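Local coordinates for Pts system, fructose-specific iiabc component (Borrelia burgdorferi, PDB 5DLE), which probably imports fructose while phosphorylating it to fructose 1-phosphate, this chain being the IIB domain of the multidomain phosphotransferase-system transporter, at residues 17-21 with 74-78; 27-31 with 47-51; 67-71 with 103-108. All coordinates share one frame. Where two conformers were deposited one is given. Numbering follows the deposited sequence.

The way an alpha/beta sandwich is stitched from contacts distant in sequence is well illustrated here. From the N terminus, residues 17-21 finish the central strand 13-19 and begin the loop after it; the chain then returns through helix 25-40 and enters strand 44-50, parallel to 13-19, where contact 2 closes the short loop between 27-31 and 47-51. The loop of contact 1 is longer and encloses contact 2, ending when V74 pairs with A19. Before that, 67-71 has opened contact 3, which closes only at 103-108, so contacts 1 and 3 cross, whereas 2 and 3 follow in series. Contact 1 joins neighbouring strand ends; contacts 2 and 3 lay helices 25-40 and 100-107 on the same sheet.

Contact 1: 17-21 with 74-78; sequences VTACP and VDKDI
Segment 17-21 is extended strand through A19 (phi/psi from -124/133 at V17 to -152/111 at A19), then leaves the sheet through C20 and P21, the latter at -89/31. Only the start of segment 74-78 runs parallel to it: A19 and V74 form a bridge with CA atoms 4.5 Å apart, and C20 and D75 follow at 5.1 Å. D75 N donates to A19 O (2.8 Å, 162° at the hydrogen), and V74 CA adds a CA-H...O contact to the same A19 O at 3.3 Å. D75, at -119/23, then breaks the extended path, and the chain curls so that I78 comes back over the strand.

A19 and V74 point to one sheet face, with A19 CB 3.8 Å from V74 CG1 (V74 in m). I78 (p, t) closes over that face, its CG2 4.0 Å from A19 CB and its CD1 3.9 Å from CG1 of V17, a t rotamer. K76 CE passes 4.1 Å from A19 CB on the way to G51 O, to which its NZ is hydrogen-bonded. P21 CD rests 3.8 Å from D75 O. T18 turns to the other face, under helix 25-40.

Loops at the C-terminal ends of parallel strands are the usual site of function in open alpha/beta folds. C20 begins such a loop, a position consistent with the phosphorylated cysteine of IIB domains. Its SG (chi1 t) lies 3.4 Å from D75 OD2, an oxygen hydrogen-bonded to T93 OG1; the thiol therefore sits beside an acidic group and packs against H26 of its own chain and H26 of the second subunit.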
ATOM      1  N   VAL A  17      -5.239 -17.337  -5.005  1.00 12.15           N
ATOM      2  CA  VAL A  17      -5.166 -16.797  -3.646  1.00 12.99           C
ATOM      3  C   VAL A  17      -4.079 -15.748  -3.665  1.00 12.89           C
ATOM      4  O   VAL A  17      -2.981 -16.013  -4.176  1.00 13.56           O
ATOM      5  CB  VAL A  17      -4.813 -17.865  -2.589  1.00 13.78           C
ATOM      6  CG1 VAL A  17      -4.780 -17.249  -1.199  1.00 16.41           C
ATOM      7  CG2 VAL A  17      -5.792 -19.041  -2.619  1.00 16.31           C
ATOM      8  N   THR A  18      -4.361 -14.567  -3.091  1.00 11.23           N
ATOM      9  CA  THR A  18      -3.298 -13.593  -2.900  1.00 11.12           C
ATOM     10  C   THR A  18      -3.144 -13.390  -1.400  1.00 13.80           C
ATOM     11  O   THR A  18      -4.132 -13.336  -0.656  1.00 15.51           O
ATOM     12  CB  THR A  18      -3.551 -12.295  -3.626  1.00 12.22           C
ATOM     13  OG1 THR A  18      -4.662 -11.582  -3.029  1.00 14.50           O
ATOM     14  CG2 THR A  18      -3.784 -12.563  -5.139  1.00 13.55           C
ATOM     15  N   ALA A  19      -1.894 -13.331  -0.943  1.00 14.13           N
ATOM     16  CA  ALA A  19      -1.672 -13.261   0.502  1.00 15.14           C
ATOM     17  C   ALA A  19      -0.368 -12.542   0.763  1.00 14.72           C
ATOM     18  O   ALA A  19       0.688 -13.069   0.473  1.00 16.81           O
ATOM     19  CB  ALA A  19      -1.643 -14.659   1.118  1.00 18.16           C
ATOM     20  N   CYS A  20      -0.455 -11.339   1.318  1.00 14.35           N
ATOM     21  CA  CYS A  20       0.742 -10.610   1.776  1.00 12.91           C
ATOM     22  C   CYS A  20       0.435 -10.136   3.187  1.00 13.87           C
ATOM     23  O   CYS A  20      -0.542  -9.406   3.385  1.00 18.33           O
ATOM     24  CB  CYS A  20       1.036  -9.468   0.827  1.00 13.18           C
ATOM     25  SG  CYS A  20       2.425  -8.471   1.483  1.00 13.78           S
ATOM     26  N   PRO A  21       1.278 -10.455   4.173  1.00 13.90           N
ATOM     27  CA  PRO A  21       0.946 -10.085   5.556  1.00 16.77           C
ATOM     28  C   PRO A  21       1.458  -8.705   5.954  1.00 17.59           C
ATOM     29  O   PRO A  21       1.796  -8.489   7.117  1.00 19.34           O
ATOM     30  CB  PRO A  21       1.648 -11.172   6.380  1.00 17.51           C
ATOM     31  CG  PRO A  21       2.883 -11.472   5.559  1.00 17.81           C
ATOM     32  CD  PRO A  21       2.409 -11.382   4.084  1.00 15.33           C
ATOM     33  N   VAL A  74       1.675 -15.294  -3.138  1.00 15.48           N
ATOM     34  CA  VAL A  74       1.713 -15.351  -1.681  1.00 13.88           C
ATOM     35  C   VAL A  74       3.102 -15.007  -1.200  1.00 17.15           C
ATOM     36  O   VAL A  74       4.111 -15.376  -1.825  1.00 17.14           O
ATOM     37  CB  VAL A  74       1.255 -16.721  -1.133  1.00 18.31           C
ATOM     38  CG1 VAL A  74      -0.191 -17.000  -1.567  1.00 16.04           C
ATOM     39  CG2 VAL A  74       2.111 -17.873  -1.684  1.00 19.83           C
ATOM     40  N   ASP A  75       3.126 -14.292  -0.074  1.00 15.37           N
ATOM     41  CA  ASP A  75       4.353 -13.981   0.639  1.00 16.31           C
ATOM     42  C   ASP A  75       4.318 -14.554   2.040  1.00 21.07           C
ATOM     43  O   ASP A  75       4.973 -14.011   2.944  1.00 22.69           O
ATOM     44  CB  ASP A  75       4.540 -12.476   0.756  1.00 15.19           C
ATOM     45  CG  ASP A  75       4.501 -11.758  -0.591  1.00 16.07           C
ATOM     46  OD1 ASP A  75       5.027 -12.284  -1.601  1.00 19.03           O
ATOM     47  OD2 ASP A  75       4.030 -10.604  -0.605  1.00 19.40           O
ATOM     48  N   LYS A  76       3.511 -15.577   2.261  1.00 21.68           N
ATOM     49  CA  LYS A  76       3.428 -16.315   3.510  1.00 23.27           C
ATOM     50  C   LYS A  76       2.914 -17.698   3.143  1.00 25.88           C
ATOM     51  O   LYS A  76       2.375 -17.900   2.051  1.00 23.78           O
ATOM     52  CB  LYS A  76       2.510 -15.626   4.528  1.00 26.13           C
ATOM     53  CG  LYS A  76       1.043 -15.558   4.092  1.00 31.71           C
ATOM     54  CD  LYS A  76       0.162 -15.033   5.225  1.00 39.79           C
ATOM     55  CE  LYS A  76      -1.285 -15.509   5.064  1.00 45.31           C
ATOM     56  NZ  LYS A  76      -2.207 -14.977   6.118  1.00 46.20           N
ATOM     57  N   ASP A  77       3.112 -18.656   4.045  1.00 27.22           N
ATOM     58  CA  ASP A  77       2.588 -19.997   3.808  1.00 27.65           C
ATOM     59  C   ASP A  77       1.081 -19.989   3.984  1.00 28.65           C
ATOM     60  O   ASP A  77       0.556 -19.347   4.895  1.00 32.80           O
ATOM     61  CB  ASP A  77       3.238 -20.995   4.763  1.00 42.28           C
ATOM     62  CG  ASP A  77       4.701 -21.252   4.436  1.00 52.25           C
ATOM     63  OD1 ASP A  77       5.073 -21.215   3.243  1.00 53.52           O
ATOM     64  OD2 ASP A  77       5.484 -21.512   5.370  1.00 60.21           O
ATOM     65  N   ILE A  78       0.366 -20.667   3.072  1.00 26.90           N
ATOM     66  CA  ILE A  78      -1.081 -20.813   3.172  1.00 26.78           C
ATOM     67  C   ILE A  78      -1.378 -22.308   3.101  1.00 26.51           C
ATOM     68  O   ILE A  78      -0.485 -23.119   2.842  1.00 25.01           O
ATOM     69  CB  ILE A  78      -1.841 -20.050   2.061  1.00 20.95           C
ATOM     70  CG1 ILE A  78      -1.504 -20.652   0.697  1.00 22.54           C
ATOM     71  CG2 ILE A  78      -1.484 -18.538   2.069  1.00 22.53           C
ATOM     72  CD1 ILE A  78      -2.459 -20.215  -0.357  1.00 23.46           C
TER

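Contact 2: 27-31 with 47-51; sequences TYIAA and VETQG
Helix 25-40 lies over strand 44-50 as a beta-alpha-beta crossover requires: segments 27-31 and 47-50 run nearly antiparallel, at 165°, with axes 8.6 Å apart. T27 faces T49 (CA-CA 6.3 Å) and, one turn on, A31 faces V47 (6.4 Å). T27 adopts m, which sends OG1 to donate to Q50 O at 3.0 Å and sets CG2 3.5 Å from T49 CB; the same OG1 accepts from C20 N. V47, in t, brings CG1 to 3.7 Å from A31 CB, while T49, in p, places CG2 3.9 Å from that CB. Y28 (chi1 -86°, chi2 80°) swings its ring end across, so that OH comes within 4.0 Å of T49 OG1, though the Y28 hydroxyl is hydrogen-bonded to E56 and to K33 of the third subunit. On the far face of the strand, Q50 NE2 donates to E48 OE2 (2.8 Å). T18 of strand 13-19 completes the layer, touching A30, A31 and T49, while strand 55-56 flanks 44-50 and I97 of helix 93-98 meets I29 and A30.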
ATOM      1  N   THR A  27      -1.807  -7.518  -1.246  1.00 12.22           N
ATOM      2  CA  THR A  27      -2.886  -8.515  -1.389  1.00 11.17           C
ATOM      3  C   THR A  27      -3.892  -8.059  -2.431  1.00 10.96           C
ATOM      4  O   THR A  27      -4.275  -8.849  -3.333  1.00 12.03           O
ATOM      5  CB  THR A  27      -3.576  -8.687  -0.044  1.00 12.27           C
ATOM      6  OG1 THR A  27      -2.635  -9.255   0.860  1.00 14.83           O
ATOM      7  CG2 THR A  27      -4.788  -9.584  -0.130  1.00 12.97           C
ATOM      8  N   TYR A  28      -4.334  -6.803  -2.327  1.00 12.61           N
ATOM      9  CA  TYR A  28      -5.400  -6.332  -3.213  1.00  9.98           C
ATOM     10  C   TYR A  28      -4.860  -5.935  -4.572  1.00 12.09           C
ATOM     11  O   TYR A  28      -5.566  -6.087  -5.586  1.00 13.17           O
ATOM     12  CB  TYR A  28      -6.154  -5.132  -2.568  1.00 11.89           C
ATOM     13  CG  TYR A  28      -7.264  -5.617  -1.652  1.00 10.07           C
ATOM     14  CD1 TYR A  28      -7.001  -6.055  -0.385  1.00 13.95           C
ATOM     15  CD2 TYR A  28      -8.567  -5.707  -2.116  1.00 13.39           C
ATOM     16  CE1 TYR A  28      -7.986  -6.550   0.443  1.00 18.10           C
ATOM     17  CE2 TYR A  28      -9.553  -6.213  -1.321  1.00 16.37           C
ATOM     18  CZ  TYR A  28      -9.263  -6.629  -0.051  1.00 18.46           C
ATOM     19  OH  TYR A  28     -10.263  -7.129   0.761  1.00 22.74           O
ATOM     20  N   ILE A  29      -3.637  -5.376  -4.643  1.00 11.20           N
ATOM     21  CA  ILE A  29      -3.116  -5.055  -5.968  1.00 12.03           C
ATOM     22  C   ILE A  29      -2.933  -6.348  -6.771  1.00 12.66           C
ATOM     23  O   ILE A  29      -3.286  -6.416  -7.955  1.00 13.10           O
ATOM     24  CB  ILE A  29      -1.789  -4.275  -5.864  1.00 10.15           C
ATOM     25  CG1 ILE A  29      -2.051  -2.896  -5.238  1.00 10.81           C
ATOM     26  CG2 ILE A  29      -1.214  -4.041  -7.278  1.00 13.17           C
ATOM     27  CD1 ILE A  29      -0.736  -2.210  -4.788  1.00 13.48           C
ATOM     28  N   ALA A  30      -2.306  -7.373  -6.151  1.00 12.00           N
ATOM     29  CA  ALA A  30      -2.127  -8.633  -6.858  1.00 10.48           C
ATOM     30  C   ALA A  30      -3.472  -9.193  -7.298  1.00 11.05           C
ATOM     31  O   ALA A  30      -3.618  -9.657  -8.449  1.00 11.94           O
ATOM     32  CB  ALA A  30      -1.380  -9.643  -5.986  1.00 12.35           C
ATOM     33  N   ALA A  31      -4.478  -9.101  -6.424  1.00 13.12           N
ATOM     34  CA  ALA A  31      -5.781  -9.687  -6.783  1.00 12.16           C
ATOM     35  C   ALA A  31      -6.401  -8.973  -7.953  1.00 13.32           C
ATOM     36  O   ALA A  31      -6.886  -9.619  -8.902  1.00 13.71           O
ATOM     37  CB  ALA A  31      -6.727  -9.651  -5.586  1.00 13.15           C
ATOM     38  N   VAL A  47     -10.879 -14.890  -6.826  1.00 16.31           N
ATOM     39  CA  VAL A  47      -9.698 -14.662  -5.994  1.00 14.76           C
ATOM     40  C   VAL A  47     -10.083 -14.607  -4.517  1.00 16.40           C
ATOM     41  O   VAL A  47     -10.965 -13.824  -4.119  1.00 19.59           O
ATOM     42  CB  VAL A  47      -8.955 -13.366  -6.390  1.00 15.67           C
ATOM     43  CG1 VAL A  47      -7.637 -13.245  -5.593  1.00 16.60           C
ATOM     44  CG2 VAL A  47      -8.622 -13.380  -7.833  1.00 16.79           C
ATOM     45  N   GLU A  48      -9.405 -15.418  -3.711  1.00 14.96           N
ATOM     46  CA  GLU A  48      -9.407 -15.336  -2.261  1.00 16.22           C
ATOM     47  C   GLU A  48      -8.270 -14.423  -1.822  1.00 16.44           C
ATOM     48  O   GLU A  48      -7.156 -14.525  -2.338  1.00 14.04           O
ATOM     49  CB  GLU A  48      -9.201 -16.743  -1.683  1.00 16.96           C
ATOM     50  CG  GLU A  48      -8.756 -16.811  -0.232  1.00 16.91           C
ATOM     51  CD  GLU A  48      -8.563 -18.267   0.221  1.00 18.43           C
ATOM     52  OE1 GLU A  48      -9.303 -19.134  -0.273  1.00 19.99           O
ATOM     53  OE2 GLU A  48      -7.658 -18.553   1.031  1.00 20.60           O
ATOM     54  N   THR A  49      -8.534 -13.556  -0.854  1.00 14.34           N
ATOM     55  CA  THR A  49      -7.492 -12.665  -0.373  1.00 13.62           C
ATOM     56  C   THR A  49      -7.189 -12.920   1.098  1.00 17.34           C
ATOM     57  O   THR A  49      -8.077 -13.250   1.878  1.00 19.53           O
ATOM     58  CB  THR A  49      -7.878 -11.172  -0.546  1.00 16.69           C
ATOM     59  OG1 THR A  49      -9.142 -10.892   0.076  1.00 17.93           O
ATOM     60  CG2 THR A  49      -7.947 -10.773  -2.026  1.00 14.86           C
ATOM     61  N   GLN A  50      -5.916 -12.764   1.458  1.00 15.88           N
ATOM     62  CA  GLN A  50      -5.469 -12.866   2.857  1.00 17.86           C
ATOM     63  C   GLN A  50      -4.486 -11.752   3.185  1.00 19.85           C
ATOM     64  O   GLN A  50      -3.493 -11.569   2.477  1.00 21.09           O
ATOM     65  CB  GLN A  50      -4.777 -14.213   3.112  1.00 21.71           C
ATOM     66  CG  GLN A  50      -5.489 -15.435   2.508  1.00 21.31           C
ATOM     67  CD  GLN A  50      -4.937 -16.732   3.077  1.00 22.17           C
ATOM     68  OE1 GLN A  50      -4.060 -16.713   3.976  1.00 24.22           O
ATOM     69  NE2 GLN A  50      -5.444 -17.854   2.596  1.00 23.30           N
ATOM     70  N   GLY A  51      -4.665 -11.180   4.380  0.54 30.82           N
ATOM     71  CA  GLY A  51      -3.664 -10.327   5.006  0.54 32.82           C
ATOM     72  C   GLY A  51      -3.181 -10.824   6.360  0.54 34.64           C
ATOM     73  O   GLY A  51      -3.200 -12.028   6.644  0.54 34.07           O
TER

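Contact 3: 67-71 with 103-108; sequences ASVVI and IIKESF
Helix 103-107 crosses strand 69-71 with 140° between their directions and axes 9.2 Å apart. This lays the C-terminal helix 100-107 on strand 69-74, on the same sheet face as helix 25-40, whose I34 and E37 touch I104. The CA atoms come nearest at V69 and F108 (6.2 Å). The strand is extended (V69 -147/155, I71 -114/122), so V69 and I71 project toward the helix and V70 turns away.

I71, in m with chi2 t, is the larger bump. It settles into a hollow built from three helix residues: its CD1 meets I104 CD1 at 3.6 Å, its CG1 meets S107 CB at 3.8 Å, and its CG2 meets I103 CG2 at 4.2 Å. I104 points its CB away, but its m,m rotamer folds CD1 back to form one wall. V69 (m) fills a second hollow, with CG1 3.5 Å from S107 O and 3.6 Å from F108 CD2. That methyl stands over the F108 ring face in a CH-pi contact, 4.0 Å from the centroid and 28° off the normal. F108, at chi1 -72° and chi2 89°, also reaches S68, its CE2 4.0 Å from S68 CB, and stacks with Y43.

S107 is a polar residue between these apolar side chains; its p rotamer turns OG back to I104 O (2.8 Å). The hydroxyl is thus satisfied within the helix, and cohesion between the segments comes from apolar and CH-pi packing.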
ATOM      1  N   ALA A  67     -11.751 -25.383 -11.487  1.00 18.04           N
ATOM      2  CA  ALA A  67     -10.707 -24.532 -12.046  1.00 15.58           C
ATOM      3  C   ALA A  67      -9.786 -25.306 -12.976  1.00 14.75           C
ATOM      4  O   ALA A  67      -9.448 -26.463 -12.725  1.00 18.49           O
ATOM      5  CB  ALA A  67      -9.877 -23.953 -10.890  1.00 14.24           C
ATOM      6  N   SER A  68      -9.316 -24.615 -14.022  1.00 16.73           N
ATOM      7  CA  SER A  68      -8.287 -25.184 -14.877  1.00 17.28           C
ATOM      8  C   SER A  68      -6.924 -25.081 -14.227  1.00 16.46           C
ATOM      9  O   SER A  68      -6.060 -25.944 -14.432  1.00 17.53           O
ATOM     10  CB  SER A  68      -8.235 -24.480 -16.223  1.00 24.17           C
ATOM     11  OG  SER A  68      -9.408 -24.749 -16.955  1.00 25.81           O
ATOM     12  N   VAL A  69      -6.710 -23.996 -13.488  1.00 14.51           N
ATOM     13  CA  VAL A  69      -5.414 -23.701 -12.871  0.53 15.14           C
ATOM     14  C   VAL A  69      -5.662 -22.994 -11.549  1.00 16.90           C
ATOM     15  O   VAL A  69      -6.685 -22.330 -11.371  1.00 15.31           O
ATOM     16  CB  VAL A  69      -4.542 -22.827 -13.817  0.53 16.29           C
ATOM     17  CG1 VAL A  69      -4.098 -23.631 -15.042  0.53 12.51           C
ATOM     18  CG2 VAL A  69      -5.351 -21.663 -14.341  0.53 15.85           C
ATOM     19  N   VAL A  70      -4.696 -23.117 -10.635  1.00 14.04           N
ATOM     20  CA  VAL A  70      -4.659 -22.360  -9.380  1.00 12.92           C
ATOM     21  C   VAL A  70      -3.424 -21.456  -9.411  1.00 14.65           C
ATOM     22  O   VAL A  70      -2.311 -21.943  -9.626  1.00 14.99           O
ATOM     23  CB  VAL A  70      -4.561 -23.302  -8.162  1.00 13.99           C
ATOM     24  CG1 VAL A  70      -4.442 -22.518  -6.860  1.00 14.68           C
ATOM     25  CG2 VAL A  70      -5.765 -24.308  -8.099  1.00 16.62           C
ATOM     26  N   ILE A  71      -3.599 -20.164  -9.147  1.00 12.69           N
ATOM     27  CA  ILE A  71      -2.481 -19.227  -9.066  1.00 11.82           C
ATOM     28  C   ILE A  71      -2.380 -18.748  -7.625  1.00 12.36           C
ATOM     29  O   ILE A  71      -3.348 -18.222  -7.061  1.00 14.67           O
ATOM     30  CB  ILE A  71      -2.655 -18.040 -10.028  1.00 13.05           C
ATOM     31  CG1 ILE A  71      -2.727 -18.546 -11.469  1.00 17.80           C
ATOM     32  CG2 ILE A  71      -1.504 -16.988  -9.860  1.00 12.90           C
ATOM     33  CD1 ILE A  71      -2.956 -17.423 -12.454  1.00 19.32           C
ATOM     34  N   ILE A 103       2.451 -14.399 -16.059  1.00 20.32           N
ATOM     35  CA  ILE A 103       2.094 -15.386 -15.047  0.71 22.49           C
ATOM     36  C   ILE A 103       0.789 -16.087 -15.395  1.00 22.61           C
ATOM     37  O   ILE A 103       0.663 -17.305 -15.213  1.00 25.22           O
ATOM     38  CB  ILE A 103       2.047 -14.722 -13.669  0.71 23.96           C
ATOM     39  CG1 ILE A 103       3.461 -14.669 -13.118  0.71 22.52           C
ATOM     40  CG2 ILE A 103       1.090 -15.453 -12.716  0.71 28.61           C
ATOM     41  CD1 ILE A 103       3.576 -13.738 -11.971  0.71 22.90           C
ATOM     42  N   ILE A 104      -0.208 -15.350 -15.885  1.00 21.00           N
ATOM     43  CA  ILE A 104      -1.477 -15.969 -16.288  0.64 20.31           C
ATOM     44  C   ILE A 104      -1.209 -17.009 -17.360  1.00 21.72           C
ATOM     45  O   ILE A 104      -1.709 -18.139 -17.315  1.00 21.78           O
ATOM     46  CB  ILE A 104      -2.468 -14.905 -16.812  0.64 21.33           C
ATOM     47  CG1 ILE A 104      -2.903 -13.917 -15.712  0.64 22.97           C
ATOM     48  CG2 ILE A 104      -3.692 -15.578 -17.479  0.64 22.76           C
ATOM     49  CD1 ILE A 104      -3.504 -14.572 -14.511  0.64 21.78           C
ATOM     50  N   LYS A 105      -0.405 -16.621 -18.355  1.00 21.19           N
ATOM     51  CA  LYS A 105      -0.161 -17.532 -19.484  1.00 20.70           C
ATOM     52  C   LYS A 105       0.611 -18.764 -19.029  1.00 23.17           C
ATOM     53  O   LYS A 105       0.268 -19.904 -19.397  1.00 24.76           O
ATOM     54  CB  LYS A 105       0.599 -16.796 -20.588  1.00 27.34           C
ATOM     55  CG  LYS A 105      -0.268 -15.844 -21.380  1.00 34.34           C
ATOM     56  CD  LYS A 105       0.551 -15.122 -22.457  1.00 42.85           C
ATOM     57  CE  LYS A 105      -0.268 -14.049 -23.191  1.00 48.43           C
ATOM     58  NZ  LYS A 105      -1.362 -14.621 -24.038  1.00 54.75           N
ATOM     59  N   GLU A 106       1.653 -18.548 -18.219  1.00 22.71           N
ATOM     60  CA  GLU A 106       2.514 -19.626 -17.739  1.00 25.96           C
ATOM     61  C   GLU A 106       1.765 -20.580 -16.811  1.00 26.66           C
ATOM     62  O   GLU A 106       2.172 -21.742 -16.690  1.00 23.60           O
ATOM     63  CB  GLU A 106       3.743 -19.061 -17.008  1.00 31.84           C
ATOM     64  CG  GLU A 106       4.782 -18.387 -17.926  1.00 38.86           C
ATOM     65  CD  GLU A 106       5.714 -17.378 -17.207  1.00 48.14           C
ATOM     66  OE1 GLU A 106       5.727 -17.315 -15.951  1.00 50.15           O
ATOM     67  OE2 GLU A 106       6.431 -16.628 -17.918  1.00 47.86           O
ATOM     68  N   SER A 107       0.692 -20.121 -16.154  1.00 21.51           N
ATOM     69  CA  SER A 107       0.050 -20.977 -15.163  1.00 19.47           C
ATOM     70  C   SER A 107      -0.539 -22.229 -15.793  1.00 20.16           C
ATOM     71  O   SER A 107      -0.615 -23.261 -15.134  1.00 21.18           O
ATOM     72  CB  SER A 107      -1.039 -20.215 -14.397  1.00 23.13           C
ATOM     73  OG  SER A 107      -2.137 -19.923 -15.260  1.00 20.35           O
ATOM     74  N   PHE A 108      -0.921 -22.163 -17.062  1.00 18.05           N
ATOM     75  CA  PHE A 108      -1.531 -23.329 -17.687  1.00 20.29           C
ATOM     76  C   PHE A 108      -0.525 -24.432 -17.972  1.00 24.12           C
ATOM     77  O   PHE A 108      -0.938 -25.552 -18.317  1.00 23.54           O
ATOM     78  CB  PHE A 108      -2.226 -22.875 -18.964  1.00 21.61           C
ATOM     79  CG  PHE A 108      -3.445 -22.093 -18.692  1.00 21.77           C
ATOM     80  CD1 PHE A 108      -3.376 -20.701 -18.525  1.00 21.37           C
ATOM     81  CD2 PHE A 108      -4.657 -22.745 -18.498  1.00 24.03           C
ATOM     82  CE1 PHE A 108      -4.510 -19.981 -18.230  1.00 23.11           C
ATOM     83  CE2 PHE A 108      -5.816 -22.036 -18.191  1.00 25.40           C
ATOM     84  CZ  PHE A 108      -5.743 -20.639 -18.036  1.00 26.44           C
TER